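Local coordinates for type 4 fimbrial biogenesis protein PilY1 (Pseudomonas aeruginosa, PDB 3HX6) that primes assembly of type IV pili, takes part in twitching motility and adhesion to host cells, and probably stabilises pili by antagonising retraction, at residues T367-I371 with R389-Q393; I346-Y352 with M448-M453. The protein carries 3 engineered substitutions. One frame throughout, in Å; residues are numbered along the deposited sequence.

Interaction 1 (T367-I371 with R389-Q393)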
loop_
_atom_site.group_PDB
_atom_site.type_symbol
_atom_site.label_atom_id
_atom_site.label_comp_id
_atom_site.label_asym_id
_atom_site.label_seq_id
_atom_site.Cartn_x
_atom_site.Cartn_y
_atom_site.Cartn_z
ATOM N N THR A 367 -6.210 18.083 27.872
ATOM C CA THR A 367 -5.692 16.773 28.226
ATOM C C THR A 367 -6.076 15.629 27.302
ATOM O O THR A 367 -7.102 15.682 26.629
ATOM C CB THR A 367 -6.189 16.425 29.659
ATOM O OG1 THR A 367 -5.938 17.538 30.530
ATOM C CG2 THR A 367 -5.505 15.186 30.200
ATOM N N LEU A 368 -5.234 14.598 27.283
ATOM C CA LEU A 368 -5.496 13.385 26.511
ATOM C C LEU A 368 -5.794 12.333 27.571
ATOM O O LEU A 368 -5.012 12.159 28.508
ATOM C CB LEU A 368 -4.273 12.943 25.708
ATOM C CG LEU A 368 -4.568 11.717 24.828
ATOM C CD1 LEU A 368 -5.654 12.078 23.804
ATOM C CD2 LEU A 368 -3.284 11.256 24.117
ATOM N N TYR A 369 -6.920 11.643 27.431
ATOM C CA TYR A 369 -7.314 10.624 28.395
ATOM C C TYR A 369 -7.443 9.246 27.782
ATOM O O TYR A 369 -7.775 9.102 26.607
ATOM C CB TYR A 369 -8.676 10.956 29.028
ATOM C CG TYR A 369 -8.718 12.228 29.840
ATOM C CD1 TYR A 369 -9.114 13.432 29.264
ATOM C CD2 TYR A 369 -8.369 12.224 31.192
ATOM C CE1 TYR A 369 -9.166 14.605 30.011
ATOM C CE2 TYR A 369 -8.412 13.392 31.952
ATOM C CZ TYR A 369 -8.812 14.577 31.357
ATOM O OH TYR A 369 -8.857 15.732 32.097
ATOM N N GLY A 370 -7.197 8.241 28.616
ATOM C CA GLY A 370 -7.339 6.855 28.221
ATOM C C GLY A 370 -8.167 6.240 29.340
ATOM O O GLY A 370 -7.644 5.978 30.420
ATOM N N ILE A 371 -9.457 6.018 29.093
ATOM C CA ILE A 371 -10.349 5.461 30.107
ATOM C C ILE A 371 -10.792 4.027 29.815
ATOM O O ILE A 371 -11.234 3.707 28.719
ATOM C CB ILE A 371 -11.620 6.325 30.260
ATOM C CG1 ILE A 371 -11.238 7.763 30.606
ATOM C CG2 ILE A 371 -12.524 5.730 31.343
ATOM C CD1 ILE A 371 -10.471 7.912 31.904
ATOM N N ARG A 389 -9.026 11.929 37.800
ATOM C CA ARG A 389 -7.615 11.780 37.468
ATOM C C ARG A 389 -6.914 10.900 38.502
ATOM O O ARG A 389 -5.926 10.236 38.193
ATOM C CB ARG A 389 -6.939 13.151 37.436
ATOM C CG ARG A 389 -7.432 14.052 36.328
ATOM C CD ARG A 389 -6.787 15.423 36.418
ATOM N NE ARG A 389 -6.987 16.159 35.180
ATOM C CZ ARG A 389 -6.016 16.750 34.498
ATOM N NH1 ARG A 389 -4.766 16.703 34.940
ATOM N NH2 ARG A 389 -6.295 17.361 33.357
ATOM N N GLY A 390 -7.431 10.911 39.731
ATOM C CA GLY A 390 -6.848 10.122 40.807
ATOM C C GLY A 390 -6.856 8.625 40.553
ATOM O O GLY A 390 -6.017 7.892 41.086
ATOM N N ASN A 391 -7.803 8.162 39.743
ATOM C CA ASN A 391 -7.899 6.739 39.420
ATOM C C ASN A 391 -7.081 6.409 38.178
ATOM O O ASN A 391 -7.079 5.269 37.714
ATOM C CB ASN A 391 -9.348 6.356 39.151
ATOM C CG ASN A 391 -10.280 6.825 40.239
ATOM O OD1 ASN A 391 -11.085 7.730 40.032
ATOM N ND2 ASN A 391 -10.167 6.219 41.415
ATOM N N LEU A 392 -6.389 7.409 37.644
ATOM C CA LEU A 392 -5.612 7.224 36.426
ATOM C C LEU A 392 -4.122 7.441 36.640
ATOM O O LEU A 392 -3.713 8.096 37.594
ATOM C CB LEU A 392 -6.110 8.203 35.353
ATOM C CG LEU A 392 -7.627 8.322 35.173
ATOM C CD1 LEU A 392 -7.940 9.401 34.144
ATOM C CD2 LEU A 392 -8.205 6.979 34.745
ATOM N N GLN A 393 -3.321 6.881 35.742
ATOM C CA GLN A 393 -1.882 7.040 35.808
ATOM C C GLN A 393 -1.507 8.255 34.980
ATOM O O GLN A 393 -1.781 8.315 33.782
ATOM C CB GLN A 393 -1.164 5.820 35.243
ATOM C CG GLN A 393 0.343 6.008 35.163
ATOM C CD GLN A 393 0.935 6.384 36.506
ATOM O OE1 GLN A 393 0.669 5.727 37.509
ATOM N NE2 GLN A 393 1.740 7.438 36.534
#
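The side chain of Y369 leaves its strand with CG anti to the carbonyl carbon (chi1 -63°) and reaches toward R389. R389 meets it with a chain extended from CG to NE. The two side chains cross at about a right angle, and the ring and guanidinium planes stand 84° apart. NH2 of R389 gives a hydrogen bond to OH of Y369 at 3.3 Å. The bond is bent, and the hydroxyl is tilted out of the guanidinium plane. T367 comes at R389 from the opposite direction. Its OG1 lies at the edge of the guanidinium, 2.9 Å from NH2 of R389. D437 forms a salt bridge with R389 and a hydrogen bond with OG1 of T367, and its carboxylate probably offsets the arginine charge. Q326 bonds both the T367 and Y369 hydroxyls, and R389 NE goes to the carbonyl O of V319. The T367 hydroxyl thus has both D437 and Q326 as partners.

Both segments fall in the beta-propeller family region of this C-terminal part of PilY1. Strands 367-373 and 392-405 belong to one mixed sheet, with strand 433-437 between them. R389 sits on the short 3-10 turn that leads into strand 392-405. The backbone N of L392 bonds the carbonyl O of R389 at 2.9 Å and closes that turn.

Farther along strand 367-373, toward I371, the contact is apolar. L392 points its side chain at this strand. Its CD1 touches CD1 of I371 at 3.7 Å and comes to the edge of the Y369 ring, 4.1 Å from CD2. The other branch, CD2 of L392, also packs on CD1 of I371, at 3.8 Å. One face of the Y369 ring carries CG2 of its strand neighbour T367, offset toward the rim.

Interaction 2 (I346-Y352 with M448-M453); sequences IFGTGKY and MLIEDM
M448 and Y352 cross at about a right angle. M448 bends at chi3, and its CE comes near CB of Y352 and obliquely to the ring. The same methyl is modelled doubtfully close to O of K351, so its exact place carries little weight. CG2 of I450 packs on CB of Y352 at 3.9 Å. At the other end M453 points at strand 343-348. Its chain also bends at chi3, and CE meets CG2 of I346 at 3.8 Å and rests on CA of F347. Between them CD2 of L449 presses on CA of G348 at 3.3 Å. CB of M448 lies 3.8 Å from CA of G350, so the loop packs directly on glycine backbone.

The loop 448-453 packs on the end of strand 343-348 and the residues that follow it. Strand 459-466 backs it through I465 and L462. N of L449 bonds O of T349 at 2.9 Å, nearly straight. A water donates to O of G348 (2.8 Å) and O of L449 (2.6 Å). Two carbonyls that cannot bond each other are thus satisfied through it, within a contact that is otherwise largely apolar.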
loop_
_atom_site.group_PDB
_atom_site.type_symbol
_atom_site.label_atom_id
_atom_site.label_comp_id
_atom_site.label_asym_id
_atom_site.label_seq_id
_atom_site.Cartn_x
_atom_site.Cartn_y
_atom_site.Cartn_z
ATOM N N ILE A 346 -9.928 6.378 24.263
ATOM C CA ILE A 346 -8.999 7.499 24.224
ATOM C C ILE A 346 -9.655 8.749 23.649
ATOM O O ILE A 346 -10.280 8.705 22.591
ATOM C CB ILE A 346 -7.752 7.132 23.384
ATOM C CG1 ILE A 346 -7.121 5.852 23.952
ATOM C CG2 ILE A 346 -6.758 8.285 23.388
ATOM C CD1 ILE A 346 -5.974 5.297 23.136
ATOM N N PHE A 347 -9.522 9.863 24.360
ATOM C CA PHE A 347 -10.095 11.124 23.905
ATOM C C PHE A 347 -9.299 12.300 24.450
ATOM O O PHE A 347 -8.722 12.223 25.538
ATOM C CB PHE A 347 -11.566 11.240 24.334
ATOM C CG PHE A 347 -11.792 10.988 25.801
ATOM C CD1 PHE A 347 -11.806 9.692 26.301
ATOM C CD2 PHE A 347 -11.982 12.049 26.684
ATOM C CE1 PHE A 347 -12.009 9.453 27.664
ATOM C CE2 PHE A 347 -12.184 11.818 28.048
ATOM C CZ PHE A 347 -12.198 10.520 28.535
ATOM N N GLY A 348 -9.257 13.381 23.678
ATOM C CA GLY A 348 -8.525 14.566 24.090
ATOM C C GLY A 348 -9.466 15.748 24.175
ATOM O O GLY A 348 -10.535 15.744 23.559
ATOM N N THR A 349 -9.071 16.777 24.914
ATOM C CA THR A 349 -9.945 17.921 25.073
ATOM C C THR A 349 -9.495 19.131 24.268
ATOM O O THR A 349 -8.330 19.244 23.882
ATOM C CB THR A 349 -10.071 18.297 26.564
ATOM O OG1 THR A 349 -8.798 18.722 27.062
ATOM C CG2 THR A 349 -10.534 17.079 27.370
ATOM N N GLY A 350 -10.440 20.030 24.024
ATOM C CA GLY A 350 -10.167 21.236 23.269
ATOM C C GLY A 350 -11.415 21.701 22.541
ATOM O O GLY A 350 -12.364 20.936 22.367
ATOM N N LYS A 351 -11.432 22.968 22.142
ATOM C CA LYS A 351 -12.559 23.525 21.406
ATOM C C LYS A 351 -11.990 24.668 20.581
ATOM O O LYS A 351 -11.142 25.424 21.053
ATOM C CB LYS A 351 -13.679 23.982 22.356
ATOM C CG LYS A 351 -13.520 25.320 23.036
ATOM C CD LYS A 351 -14.714 25.544 23.977
ATOM C CE LYS A 351 -14.778 26.964 24.509
ATOM N NZ LYS A 351 -15.164 27.931 23.445
ATOM N N TYR A 352 -12.454 24.784 19.344
ATOM C CA TYR A 352 -11.913 25.770 18.421
ATOM C C TYR A 352 -12.962 26.378 17.494
ATOM O O TYR A 352 -12.601 27.079 16.550
ATOM C CB TYR A 352 -10.866 25.044 17.568
ATOM C CG TYR A 352 -9.778 25.878 16.937
ATOM C CD1 TYR A 352 -9.235 25.505 15.711
ATOM C CD2 TYR A 352 -9.225 26.978 17.595
ATOM C CE1 TYR A 352 -8.168 26.192 15.153
ATOM C CE2 TYR A 352 -8.146 27.676 17.039
ATOM C CZ TYR A 352 -7.626 27.269 15.817
ATOM O OH TYR A 352 -6.560 27.925 15.244
ATOM N N MET A 448 -4.187 22.033 22.329
ATOM C CA MET A 448 -5.413 21.259 22.463
ATOM C C MET A 448 -5.645 20.273 21.332
ATOM O O MET A 448 -4.985 20.327 20.296
ATOM C CB MET A 448 -6.608 22.206 22.581
ATOM C CG MET A 448 -6.661 23.254 21.495
ATOM S SD MET A 448 -8.025 24.402 21.705
ATOM C CE MET A 448 -8.508 24.623 20.023
ATOM N N LEU A 449 -6.587 19.362 21.552
ATOM C CA LEU A 449 -6.933 18.363 20.553
ATOM C C LEU A 449 -8.272 18.690 19.897
ATOM O O LEU A 449 -9.286 18.777 20.591
ATOM C CB LEU A 449 -7.053 16.980 21.194
ATOM C CG LEU A 449 -7.327 15.861 20.186
ATOM C CD1 LEU A 449 -6.021 15.511 19.511
ATOM C CD2 LEU A 449 -7.918 14.628 20.861
ATOM N N ILE A 450 -8.293 18.889 18.583
ATOM C CA ILE A 450 -9.577 19.116 17.931
ATOM C C ILE A 450 -9.774 18.153 16.754
ATOM O O ILE A 450 -10.895 17.946 16.307
ATOM C CB ILE A 450 -9.784 20.593 17.450
ATOM C CG1 ILE A 450 -9.017 20.864 16.160
ATOM C CG2 ILE A 450 -9.394 21.567 18.562
ATOM C CD1 ILE A 450 -7.548 21.022 16.332
ATOM N N GLU A 451 -8.686 17.550 16.279
ATOM C CA GLU A 451 -8.733 16.603 15.154
ATOM C C GLU A 451 -8.814 15.157 15.637
ATOM O O GLU A 451 -8.264 14.813 16.686
ATOM C CB GLU A 451 -7.483 16.747 14.279
ATOM C CG GLU A 451 -7.330 18.104 13.609
ATOM C CD GLU A 451 -8.396 18.349 12.564
ATOM O OE1 GLU A 451 -8.501 17.525 11.631
ATOM O OE2 GLU A 451 -9.126 19.358 12.671
ATOM N N ASP A 452 -9.490 14.308 14.864
ATOM C CA ASP A 452 -9.616 12.905 15.227
ATOM C C ASP A 452 -8.250 12.226 15.263
ATOM O O ASP A 452 -7.301 12.667 14.613
ATOM C CB ASP A 452 -10.535 12.174 14.250
ATOM C CG ASP A 452 -11.984 12.603 14.387
ATOM O OD1 ASP A 452 -12.275 13.519 15.196
ATOM O OD2 ASP A 452 -12.837 12.018 13.684
ATOM N N MET A 453 -8.169 11.146 16.029
ATOM C CA MET A 453 -6.932 10.410 16.190
ATOM C C MET A 453 -6.973 9.084 15.450
ATOM O O MET A 453 -8.023 8.658 14.968
ATOM C CB MET A 453 -6.680 10.161 17.672
ATOM C CG MET A 453 -6.813 11.407 18.532
ATOM S SD MET A 453 -6.506 11.030 20.269
ATOM C CE MET A 453 -8.166 10.691 20.844
HETATM O O HOH W 1 -11.297 17.430 21.524
#

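Overall arrangement
Both contacts are buried, but interaction 2 lies nearer the centre of the chain, while interaction 1 sits further out and includes the partly exposed R389. They share one sheet: strands 343-348 and 367-373 are neighbours in it and follow each other in the chain. Backbone N of Y369 probably bonds O of F347 at 2.7 Å, and the F347 and Y369 rings also meet. Along the chain, interaction 1 is nested inside the loop that interaction 2 closes. Their chemistry differs. Interaction 1 joins a charged and hydroxyl-rich corner to a small apolar patch. Interaction 2 relies on methionine and aliphatic packing against glycine-bearing backbone.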